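Local coordinates for putative restriction endonuclease domain-containing protein (Anabaena variabilis, PDB 3OT2) that is of unknown function but is probably a nuclease of the PD-(D/E)XK restriction endonuclease-like kind, at residues Leu12-Leu16 / Thr72-Ser77; Ser25-Glu29 / Lys121-Asn125; Pro106-Ile112 / Thr134-Ile140. All coordinates share one frame; numbering follows the deposited sequence.

Contact 1 of 3, residues Leu12-Leu16 / Thr72-Ser77; sequences LDEFL and TFGDHS. With BU1 (1,4-butanediol), chain E.
L12 and L16 push their methyl groups against the beta hairpin of strands 71-73 and 76-78, which closes in a type I' turn from F73 to H76. L12 and F15 belong to the short helix 12-15, which packs against the hairpin. The tight part is apolar. L12 CD1 touches S77 CB at 3.7 Å. L12 CD2 meets T72 CG2 at 3.8 Å as the two side chains slide past each other, and it also rests on the backbone of D75. The CG of L12 stands anti to the backbone N (chi1 174°), which carries both methyls off the helix and onto the hairpin. L16 and T72 meet tip to tip, with L16 CD1 at 3.8 Å from T72 CG2. F15 brings its ring atom CE2 to 3.7 Å from S77 CB. Its CZ packs on C4 of the bound 1,4-butanediol, whose O5 donates to L16 O at 3.0 Å. Within the hairpin, T72 OG1 and S77 OG share a hydrogen bond of 2.8 Å; L16 CD2 lies against both hydroxyls. R70 also bonds S77 OG, so this buried hydroxyl has two partners. Y27 of strand 25-28 packs on L12, F15 and S77.

The looser side is polar. No direct hydrogen bond joins the two segments. At the exposed D75 a water takes over: it accepts from L12 N at 2.9 Å and donates to D75 OD1 at 2.7 Å.

Contact 2 of 3, residues Ser25-Glu29 / Lys121-Asn125; sequences SEYIE and KVTKN. With EDO (1,2-ethanediol), chain G; EDO (1,2-ethanediol), chain K.
E26 is the first residue of strand 25-28 to reach helix 119-131, and it meets N125 and K121. N125 ND2 gives E26 OE1 a weak hydrogen bond of 3.4 Å, bent to 128° at the hydrogen. The carboxylate and amide planes stand 88° apart. E26 OE1 and K121 NZ are 4.2 Å apart, beyond a salt bridge. A water joins them instead, donating to E26 OE1 at 2.8 Å and accepting from K121 NZ at 2.7 Å. The K121 chain bends at chi3 (78°), which turns its amine back to this water. Each group has a further partner: V79 N for E26 OE2 and Q117 for K121 NZ.

I28 comes next and fills the middle. Its CD1 packs on K121 CG at 3.8 Å and lies 3.5 Å from N125 OD1. Replacing K121 by an alanine would probably open a gap beside I28 CD1 and leave the bridging water without its amine partner.

E29 ends the segment on its more open side. Its OE1 makes a long salt bridge of 3.5 Å with K124 NZ. An ethanediol lies against both residues and accepts a hydrogen bond from K124 NZ. D160 of the second subunit also pairs with K124, so this end of the contact belongs to the dimer interface.

The contact joins the hairpin of strands 25-28 and 31-34 to the connecting helix of a beta-alpha-beta unit, consistent with a PD-(D/E)XK nuclease core.

Contact 3 of 3, residues Pro106-Ile112 / Thr134-Ile140; sequences PDWTIEI and TQMGWLI
T109 and E111 exchange backbone hydrogen bonds with M136, W138 and I140, as parallel strands do. T109 N binds M136 O, W138 N binds T109 O and E111 N binds W138 O. I140 N binds E111 O at 2.8 Å, almost straight at 173°. CA-H...O contacts fill in between, such as W108 CA to M136 O.

The hydrogen bonds at the strand entrances are less regular. D107 O is gripped twice, by Q135 N at 2.8 Å and by M136 N at 3.2 Å. T134 OG1 donates to P106 O at 2.7 Å. Q135 NE2 reaches the anti side of D107 OD1 at 2.9 Å, from outside the carboxylate plane. R89 and I86 N hold D107 OD2, and D107 and W108 form a classic beta bulge opposite V84.

The two strands flank helix 119-131 in sequence and form a beta-alpha-beta unit at the middle of the mixed sheet. Helix 119-131 covers one face, where V122 touches E111 and L139. G137 pairs with T109; a CB on it would point to this face and come close to T109 CG2.

The face of W108, I110 and I112 carries an aromatic pair. The edge of W108 points at the face of W138 in a T-shaped pair, with planes at 84° and W108 CZ2 3.5 Å from W138 CZ2. P167 O accepts from W138 NE1. The selenium of selenomethionine M136 lies obliquely by the W108 five-membered ring, a Met-aromatic contact at 4.7 Å from SE to the centroid.

Aliphatic packing continues along this face. I140 CD1 meets I110 CG2 at 3.6 Å and also touches I112 CG1.

In the fold
Contact 3 is nearest the middle of the chain, its centre about 5 Å from the chain centre. The centres of contacts 2 and 3 are about 13 Å apart. Those of contacts 1 and 3 are about 20 Å apart. Helix 119-131, which carries segment 121-125, runs between the strands of contact 3. Contacts 1 and 2, with centres about 11 Å apart, meet where S77 O and Y27 N probably hydrogen-bond. Along the chain the segments of contact 2 alternate with those of both other contacts, while contact 1 closes before contact 3 opens. The two small hairpins, 25-28/31-34 and 71-73/76-78, lie side by side, and the first meets helix 119-131 and so the central sheet of the putative nuclease domain.

Contact 1 of 3, residues Leu12-Leu16 / Thr72-Ser77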
loop_
_atom_site.group_PDB
_atom_site.type_symbol
_atom_site.label_atom_id
_atom_site.label_comp_id
_atom_site.label_asym_id
_atom_site.label_seq_id
_atom_site.Cartn_x
_atom_site.Cartn_y
_atom_site.Cartn_z
ATOM N N LEU A 12 19.648 -13.839 -10.718
ATOM C CA LEU A 12 19.701 -12.472 -11.227
ATOM C C LEU A 12 20.739 -12.375 -12.370
ATOM O O LEU A 12 20.416 -11.824 -13.417
ATOM C CB LEU A 12 20.001 -11.470 -10.092
ATOM C CG LEU A 12 20.235 -10.008 -10.499
ATOM C CD1 LEU A 12 19.010 -9.395 -11.159
ATOM C CD2 LEU A 12 20.663 -9.180 -9.322
ATOM N N ASP A 13 21.944 -12.964 -12.193
ATOM C CA ASP A 13 23.026 -12.969 -13.196
ATOM C C ASP A 13 22.552 -13.584 -14.516
ATOM O O ASP A 13 22.831 -13.023 -15.577
ATOM C CB ASP A 13 24.274 -13.711 -12.671
ATOM C CG ASP A 13 25.008 -13.003 -11.538
ATOM O OD1 ASP A 13 24.965 -11.737 -11.485
ATOM O OD2 ASP A 13 25.660 -13.702 -10.724
ATOM N N GLU A 14 21.790 -14.697 -14.439
ATOM C CA GLU A 14 21.192 -15.372 -15.592
ATOM C C GLU A 14 20.121 -14.474 -16.231
ATOM O O GLU A 14 20.117 -14.312 -17.449
ATOM C CB GLU A 14 20.586 -16.727 -15.186
ATOM C CG GLU A 14 21.610 -17.833 -14.972
ATOM C CD GLU A 14 21.135 -19.041 -14.182
ATOM O OE1 GLU A 14 19.904 -19.241 -14.060
ATOM O OE2 GLU A 14 22.003 -19.802 -13.697
ATOM N N PHE A 15 19.243 -13.863 -15.404
ATOM C CA PHE A 15 18.176 -12.963 -15.869
ATOM C C PHE A 15 18.736 -11.793 -16.689
ATOM O O PHE A 15 18.150 -11.431 -17.707
ATOM C CB PHE A 15 17.336 -12.418 -14.679
ATOM C CG PHE A 15 16.425 -11.260 -15.048
ATOM C CD1 PHE A 15 15.184 -11.489 -15.627
ATOM C CD2 PHE A 15 16.832 -9.939 -14.851
ATOM C CE1 PHE A 15 14.364 -10.416 -16.006
ATOM C CE2 PHE A 15 16.013 -8.869 -15.242
ATOM C CZ PHE A 15 14.784 -9.119 -15.808
ATOM N N LEU A 16 19.837 -11.181 -16.217
ATOM C CA LEU A 16 20.449 -10.013 -16.845
ATOM C C LEU A 16 21.091 -10.332 -18.208
ATOM O O LEU A 16 21.343 -9.411 -18.978
ATOM C CB LEU A 16 21.459 -9.356 -15.899
ATOM C CG LEU A 16 20.867 -8.673 -14.647
ATOM C CD1 LEU A 16 21.941 -8.383 -13.633
ATOM C CD2 LEU A 16 20.093 -7.392 -14.988
ATOM N N THR A 72 19.166 -2.214 -11.015
ATOM C CA THR A 72 19.481 -3.551 -10.510
ATOM C C THR A 72 20.254 -3.434 -9.200
ATOM O O THR A 72 21.388 -2.965 -9.200
ATOM C CB THR A 72 20.246 -4.356 -11.574
ATOM O OG1 THR A 72 19.469 -4.372 -12.767
ATOM C CG2 THR A 72 20.546 -5.807 -11.135
ATOM N N PHE A 73 19.650 -3.901 -8.090
ATOM C CA PHE A 73 20.261 -3.836 -6.763
ATOM C C PHE A 73 19.508 -4.762 -5.810
ATOM O O PHE A 73 18.344 -5.085 -6.052
ATOM C CB PHE A 73 20.254 -2.377 -6.230
ATOM C CG PHE A 73 18.872 -1.767 -6.172
ATOM C CD1 PHE A 73 18.339 -1.105 -7.275
ATOM C CD2 PHE A 73 18.084 -1.898 -5.037
ATOM C CE1 PHE A 73 17.055 -0.567 -7.232
ATOM C CE2 PHE A 73 16.802 -1.343 -4.988
ATOM C CZ PHE A 73 16.296 -0.693 -6.087
ATOM N N GLY A 74 20.180 -5.160 -4.735
ATOM C CA GLY A 74 19.636 -6.026 -3.691
ATOM C C GLY A 74 18.986 -7.303 -4.183
ATOM O O GLY A 74 17.939 -7.695 -3.659
ATOM N N ASP A 75 19.602 -7.945 -5.203
ATOM C CA ASP A 75 19.186 -9.200 -5.855
ATOM C C ASP A 75 17.893 -9.037 -6.707
ATOM O O ASP A 75 17.281 -10.038 -7.114
ATOM C CB ASP A 75 19.040 -10.361 -4.847
ATOM C CG ASP A 75 19.026 -11.748 -5.470
ATOM O OD1 ASP A 75 19.892 -12.021 -6.337
ATOM O OD2 ASP A 75 18.130 -12.555 -5.110
ATOM N N HIS A 76 17.508 -7.784 -7.017
ATOM C CA HIS A 76 16.341 -7.488 -7.855
ATOM C C HIS A 76 16.757 -6.655 -9.043
ATOM O O HIS A 76 17.732 -5.908 -8.950
ATOM C CB HIS A 76 15.244 -6.719 -7.067
ATOM C CG HIS A 76 14.547 -7.485 -5.968
ATOM N ND1 HIS A 76 13.374 -7.007 -5.398
ATOM C CD2 HIS A 76 14.892 -8.641 -5.345
ATOM C CE1 HIS A 76 13.051 -7.881 -4.454
ATOM N NE2 HIS A 76 13.939 -8.874 -4.379
ATOM N N SER A 77 15.992 -6.730 -10.132
ATOM C CA SER A 77 16.218 -5.900 -11.318
ATOM C C SER A 77 14.873 -5.326 -11.746
ATOM O O SER A 77 14.027 -6.052 -12.270
ATOM C CB SER A 77 16.884 -6.692 -12.435
ATOM O OG SER A 77 17.140 -5.793 -13.494
HETATM C C1 BU1 E . 18.544 -6.808 -19.135
HETATM C C2 BU1 E . 17.571 -7.896 -18.677
HETATM C C3 BU1 E . 16.378 -7.822 -19.631
HETATM C C4 BU1 E . 15.354 -8.882 -19.287
HETATM O O5 BU1 E . 19.767 -6.976 -18.428
HETATM O O6 BU1 E . 14.235 -8.661 -20.172
HETATM O O HOH W 1 20.425 -14.173 -7.917
#

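Contact 2 of 3, residues Ser25-Glu29 / Lys121-Asn125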
loop_
_atom_site.group_PDB
_atom_site.type_symbol
_atom_site.label_atom_id
_atom_site.label_comp_id
_atom_site.label_asym_id
_atom_site.label_seq_id
_atom_site.Cartn_x
_atom_site.Cartn_y
_atom_site.Cartn_z
ATOM N N SER A 25 10.695 -6.407 -18.515
ATOM C CA SER A 25 10.587 -7.462 -17.522
ATOM C C SER A 25 11.380 -7.106 -16.272
ATOM O O SER A 25 12.506 -6.596 -16.348
ATOM C CB SER A 25 11.062 -8.794 -18.085
ATOM O OG SER A 25 10.199 -9.209 -19.129
ATOM N N GLU A 26 10.780 -7.387 -15.125
ATOM C CA GLU A 26 11.402 -7.180 -13.834
ATOM C C GLU A 26 11.735 -8.519 -13.224
ATOM O O GLU A 26 11.070 -9.521 -13.518
ATOM C CB GLU A 26 10.492 -6.372 -12.899
ATOM C CG GLU A 26 10.188 -4.976 -13.405
ATOM C CD GLU A 26 9.422 -4.094 -12.436
ATOM O OE1 GLU A 26 8.309 -4.486 -12.031
ATOM O OE2 GLU A 26 9.901 -2.984 -12.121
ATOM N N TYR A 27 12.791 -8.549 -12.413
ATOM C CA TYR A 27 13.221 -9.736 -11.672
ATOM C C TYR A 27 13.021 -9.405 -10.193
ATOM O O TYR A 27 13.765 -8.597 -9.622
ATOM C CB TYR A 27 14.664 -10.127 -12.025
ATOM C CG TYR A 27 15.165 -11.345 -11.282
ATOM C CD1 TYR A 27 14.956 -12.629 -11.782
ATOM C CD2 TYR A 27 15.886 -11.215 -10.099
ATOM C CE1 TYR A 27 15.435 -13.757 -11.109
ATOM C CE2 TYR A 27 16.368 -12.331 -9.420
ATOM C CZ TYR A 27 16.151 -13.600 -9.936
ATOM O OH TYR A 27 16.606 -14.695 -9.247
ATOM N N ILE A 28 11.935 -9.954 -9.607
ATOM C CA ILE A 28 11.513 -9.661 -8.236
ATOM C C ILE A 28 11.352 -10.949 -7.473
ATOM O O ILE A 28 10.561 -11.801 -7.880
ATOM C CB ILE A 28 10.191 -8.848 -8.220
ATOM C CG1 ILE A 28 10.250 -7.610 -9.152
ATOM C CG2 ILE A 28 9.830 -8.447 -6.777
ATOM C CD1 ILE A 28 8.922 -7.145 -9.646
ATOM N N GLU A 29 12.091 -11.082 -6.362
ATOM C CA GLU A 29 12.036 -12.252 -5.465
ATOM C C GLU A 29 12.225 -13.572 -6.245
ATOM O O GLU A 29 11.538 -14.564 -5.985
ATOM C CB GLU A 29 10.712 -12.257 -4.670
ATOM C CG GLU A 29 10.532 -11.014 -3.807
ATOM C CD GLU A 29 9.231 -10.890 -3.043
ATOM O OE1 GLU A 29 8.196 -11.388 -3.543
ATOM O OE2 GLU A 29 9.228 -10.215 -1.987
ATOM N N LYS A 121 2.690 -5.697 -6.020
ATOM C CA LYS A 121 4.040 -5.771 -6.589
ATOM C C LYS A 121 4.736 -4.400 -6.530
ATOM O O LYS A 121 5.894 -4.323 -6.113
ATOM C CB LYS A 121 3.988 -6.281 -8.041
ATOM C CG LYS A 121 5.326 -6.294 -8.769
ATOM C CD LYS A 121 5.168 -6.580 -10.263
ATOM C CE LYS A 121 4.700 -5.345 -11.003
ATOM N NZ LYS A 121 4.324 -5.623 -12.422
ATOM N N VAL A 122 4.023 -3.334 -6.923
ATOM C CA VAL A 122 4.536 -1.958 -6.934
ATOM C C VAL A 122 4.934 -1.518 -5.535
ATOM O O VAL A 122 5.997 -0.910 -5.378
ATOM C CB VAL A 122 3.487 -0.995 -7.561
ATOM C CG1 VAL A 122 3.796 0.445 -7.209
ATOM C CG2 VAL A 122 3.458 -1.156 -9.065
ATOM N N THR A 123 4.083 -1.808 -4.524
ATOM C CA THR A 123 4.361 -1.444 -3.122
ATOM C C THR A 123 5.620 -2.177 -2.658
ATOM O O THR A 123 6.494 -1.537 -2.084
ATOM C CB THR A 123 3.144 -1.718 -2.231
ATOM O OG1 THR A 123 2.098 -0.905 -2.730
ATOM C CG2 THR A 123 3.393 -1.328 -0.801
ATOM N N LYS A 124 5.739 -3.483 -2.966
ATOM C CA LYS A 124 6.946 -4.253 -2.628
ATOM C C LYS A 124 8.186 -3.620 -3.284
ATOM O O LYS A 124 9.226 -3.523 -2.640
ATOM C CB LYS A 124 6.833 -5.708 -3.090
ATOM C CG LYS A 124 5.832 -6.564 -2.340
ATOM C CD LYS A 124 5.864 -7.938 -2.957
ATOM C CE LYS A 124 4.817 -8.821 -2.380
ATOM N NZ LYS A 124 4.957 -10.207 -2.897
ATOM N N ASN A 125 8.083 -3.228 -4.564
ATOM C CA ASN A 125 9.197 -2.603 -5.295
ATOM C C ASN A 125 9.620 -1.290 -4.645
ATOM O O ASN A 125 10.819 -1.060 -4.474
ATOM C CB ASN A 125 8.837 -2.379 -6.776
ATOM C CG ASN A 125 8.882 -3.653 -7.594
ATOM O OD1 ASN A 125 9.429 -4.690 -7.171
ATOM N ND2 ASN A 125 8.324 -3.604 -8.791
HETATM C C1 EDO G . 5.324 -9.644 -6.703
HETATM O O1 EDO G . 4.333 -9.686 -5.661
HETATM C C2 EDO G . 6.603 -10.305 -6.203
HETATM O O2 EDO G . 6.816 -11.576 -6.845
HETATM C C1 EDO K . -0.488 0.486 -0.799
HETATM O O1 EDO K . -0.511 0.382 -2.219
HETATM C C2 EDO K . -0.333 -0.911 -0.188
HETATM O O2 EDO K . -1.501 -1.695 -0.439
HETATM O O HOH W 2 6.729 -6.160 -13.625
#

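Contact 3 of 3, residues Pro106-Ile112 / Thr134-Ile140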
loop_
_atom_site.group_PDB
_atom_site.type_symbol
_atom_site.label_atom_id
_atom_site.label_comp_id
_atom_site.label_asym_id
_atom_site.label_seq_id
_atom_site.Cartn_x
_atom_site.Cartn_y
_atom_site.Cartn_z
ATOM N N PRO A 106 17.213 4.321 -7.067
ATOM C CA PRO A 106 17.020 5.767 -7.345
ATOM C C PRO A 106 16.956 6.579 -6.058
ATOM O O PRO A 106 16.648 6.028 -5.010
ATOM C CB PRO A 106 15.666 5.831 -8.078
ATOM C CG PRO A 106 15.289 4.413 -8.385
ATOM C CD PRO A 106 16.014 3.533 -7.411
ATOM N N ASP A 107 17.195 7.889 -6.122
ATOM C CA ASP A 107 17.008 8.729 -4.936
ATOM C C ASP A 107 15.517 8.925 -4.700
ATOM O O ASP A 107 15.059 9.053 -3.570
ATOM C CB ASP A 107 17.710 10.084 -5.137
ATOM C CG ASP A 107 19.193 9.923 -4.991
ATOM O OD1 ASP A 107 19.663 9.850 -3.832
ATOM O OD2 ASP A 107 19.875 9.728 -6.032
ATOM N N TRP A 108 14.753 8.912 -5.783
ATOM C CA TRP A 108 13.314 9.109 -5.757
ATOM C C TRP A 108 12.678 8.217 -6.828
ATOM O O TRP A 108 13.027 8.325 -8.010
ATOM C CB TRP A 108 13.012 10.608 -5.974
ATOM C CG TRP A 108 11.566 11.034 -6.006
ATOM C CD1 TRP A 108 10.478 10.363 -5.510
ATOM C CD2 TRP A 108 11.084 12.308 -6.463
ATOM N NE1 TRP A 108 9.337 11.116 -5.700
ATOM C CE2 TRP A 108 9.690 12.327 -6.259
ATOM C CE3 TRP A 108 11.704 13.437 -7.055
ATOM C CZ2 TRP A 108 8.900 13.431 -6.628
ATOM C CZ3 TRP A 108 10.918 14.534 -7.404
ATOM C CH2 TRP A 108 9.537 14.516 -7.211
ATOM N N THR A 109 11.800 7.292 -6.397
ATOM C CA THR A 109 11.124 6.390 -7.327
ATOM C C THR A 109 9.660 6.804 -7.445
ATOM O O THR A 109 9.019 7.092 -6.440
ATOM C CB THR A 109 11.303 4.892 -6.955
ATOM O OG1 THR A 109 10.670 4.097 -7.957
ATOM C CG2 THR A 109 10.670 4.506 -5.605
ATOM N N ILE A 110 9.139 6.845 -8.670
ATOM C CA ILE A 110 7.734 7.186 -8.897
ATOM C C ILE A 110 7.094 6.075 -9.709
ATOM O O ILE A 110 7.579 5.735 -10.783
ATOM C CB ILE A 110 7.548 8.571 -9.564
ATOM C CG1 ILE A 110 8.176 9.695 -8.699
ATOM C CG2 ILE A 110 6.068 8.843 -9.856
ATOM C CD1 ILE A 110 8.530 10.889 -9.445
ATOM N N GLU A 111 6.015 5.493 -9.160
ATOM C CA GLU A 111 5.246 4.438 -9.794
ATOM C C GLU A 111 3.850 4.936 -10.018
ATOM O O GLU A 111 3.259 5.548 -9.129
ATOM C CB GLU A 111 5.236 3.160 -8.939
ATOM C CG GLU A 111 6.625 2.581 -8.695
ATOM C CD GLU A 111 7.246 1.803 -9.849
ATOM O OE1 GLU A 111 6.770 1.912 -11.005
ATOM O OE2 GLU A 111 8.238 1.095 -9.593
ATOM N N ILE A 112 3.329 4.701 -11.203
ATOM C CA ILE A 112 1.976 5.139 -11.532
ATOM C C ILE A 112 1.157 3.911 -11.863
ATOM O O ILE A 112 1.529 3.151 -12.758
ATOM C CB ILE A 112 1.983 6.177 -12.693
ATOM C CG1 ILE A 112 2.892 7.379 -12.362
ATOM C CG2 ILE A 112 0.565 6.655 -13.025
ATOM C CD1 ILE A 112 3.690 7.868 -13.589
ATOM N N THR A 134 16.864 4.498 -1.239
ATOM C CA THR A 134 15.981 5.488 -1.869
ATOM C C THR A 134 15.469 6.454 -0.791
ATOM O O THR A 134 15.124 6.032 0.311
ATOM C CB THR A 134 14.872 4.783 -2.638
ATOM O OG1 THR A 134 15.483 4.023 -3.686
ATOM C CG2 THR A 134 13.845 5.745 -3.241
ATOM N N GLN A 135 15.469 7.761 -1.105
ATOM C CA GLN A 135 15.012 8.780 -0.166
ATOM C C GLN A 135 13.507 8.818 -0.117
ATOM O O GLN A 135 12.947 9.063 0.942
ATOM C CB GLN A 135 15.531 10.186 -0.545
ATOM C CG GLN A 135 17.041 10.287 -0.791
ATOM C CD GLN A 135 17.455 11.698 -1.165
ATOM O OE1 GLN A 135 16.848 12.702 -0.741
ATOM N NE2 GLN A 135 18.546 11.812 -1.936
HETATM N N MSE A 136 12.843 8.664 -1.264
HETATM C CA MSE A 136 11.384 8.761 -1.307
HETATM C C MSE A 136 10.794 7.920 -2.415
HETATM O O MSE A 136 11.359 7.812 -3.503
HETATM C CB MSE A 136 10.944 10.242 -1.506
HETATM C CG MSE A 136 9.405 10.416 -1.488
HETATM SE SE MSE A 136 8.866 12.270 -1.650
HETATM C CE MSE A 136 9.256 12.872 0.161
ATOM N N GLY A 137 9.620 7.377 -2.133
ATOM C CA GLY A 137 8.810 6.676 -3.112
ATOM C C GLY A 137 7.470 7.365 -3.245
ATOM O O GLY A 137 6.913 7.843 -2.254
ATOM N N TRP A 138 6.974 7.478 -4.482
ATOM C CA TRP A 138 5.632 7.949 -4.792
ATOM C C TRP A 138 4.854 6.844 -5.459
ATOM O O TRP A 138 5.330 6.275 -6.445
ATOM C CB TRP A 138 5.648 9.149 -5.775
ATOM C CG TRP A 138 5.785 10.534 -5.202
ATOM C CD1 TRP A 138 6.170 10.891 -3.944
ATOM C CD2 TRP A 138 5.620 11.748 -5.935
ATOM N NE1 TRP A 138 6.182 12.262 -3.826
ATOM C CE2 TRP A 138 5.835 12.814 -5.037
ATOM C CE3 TRP A 138 5.244 12.038 -7.264
ATOM C CZ2 TRP A 138 5.691 14.157 -5.420
ATOM C CZ3 TRP A 138 5.095 13.363 -7.642
ATOM C CH2 TRP A 138 5.322 14.408 -6.727
ATOM N N LEU A 139 3.658 6.553 -4.954
ATOM C CA LEU A 139 2.746 5.622 -5.607
ATOM C C LEU A 139 1.541 6.455 -6.010
ATOM O O LEU A 139 0.774 6.899 -5.150
ATOM C CB LEU A 139 2.365 4.397 -4.741
ATOM C CG LEU A 139 1.289 3.464 -5.346
ATOM C CD1 LEU A 139 1.630 3.046 -6.759
ATOM C CD2 LEU A 139 1.082 2.251 -4.484
ATOM N N ILE A 140 1.436 6.746 -7.304
ATOM C CA ILE A 140 0.359 7.567 -7.873
ATOM C C ILE A 140 -0.765 6.648 -8.336
ATOM O O ILE A 140 -0.525 5.704 -9.089
ATOM C CB ILE A 140 0.865 8.473 -9.046
ATOM C CG1 ILE A 140 1.964 9.447 -8.574
ATOM C CG2 ILE A 140 -0.334 9.215 -9.738
ATOM C CD1 ILE A 140 2.713 10.182 -9.700
#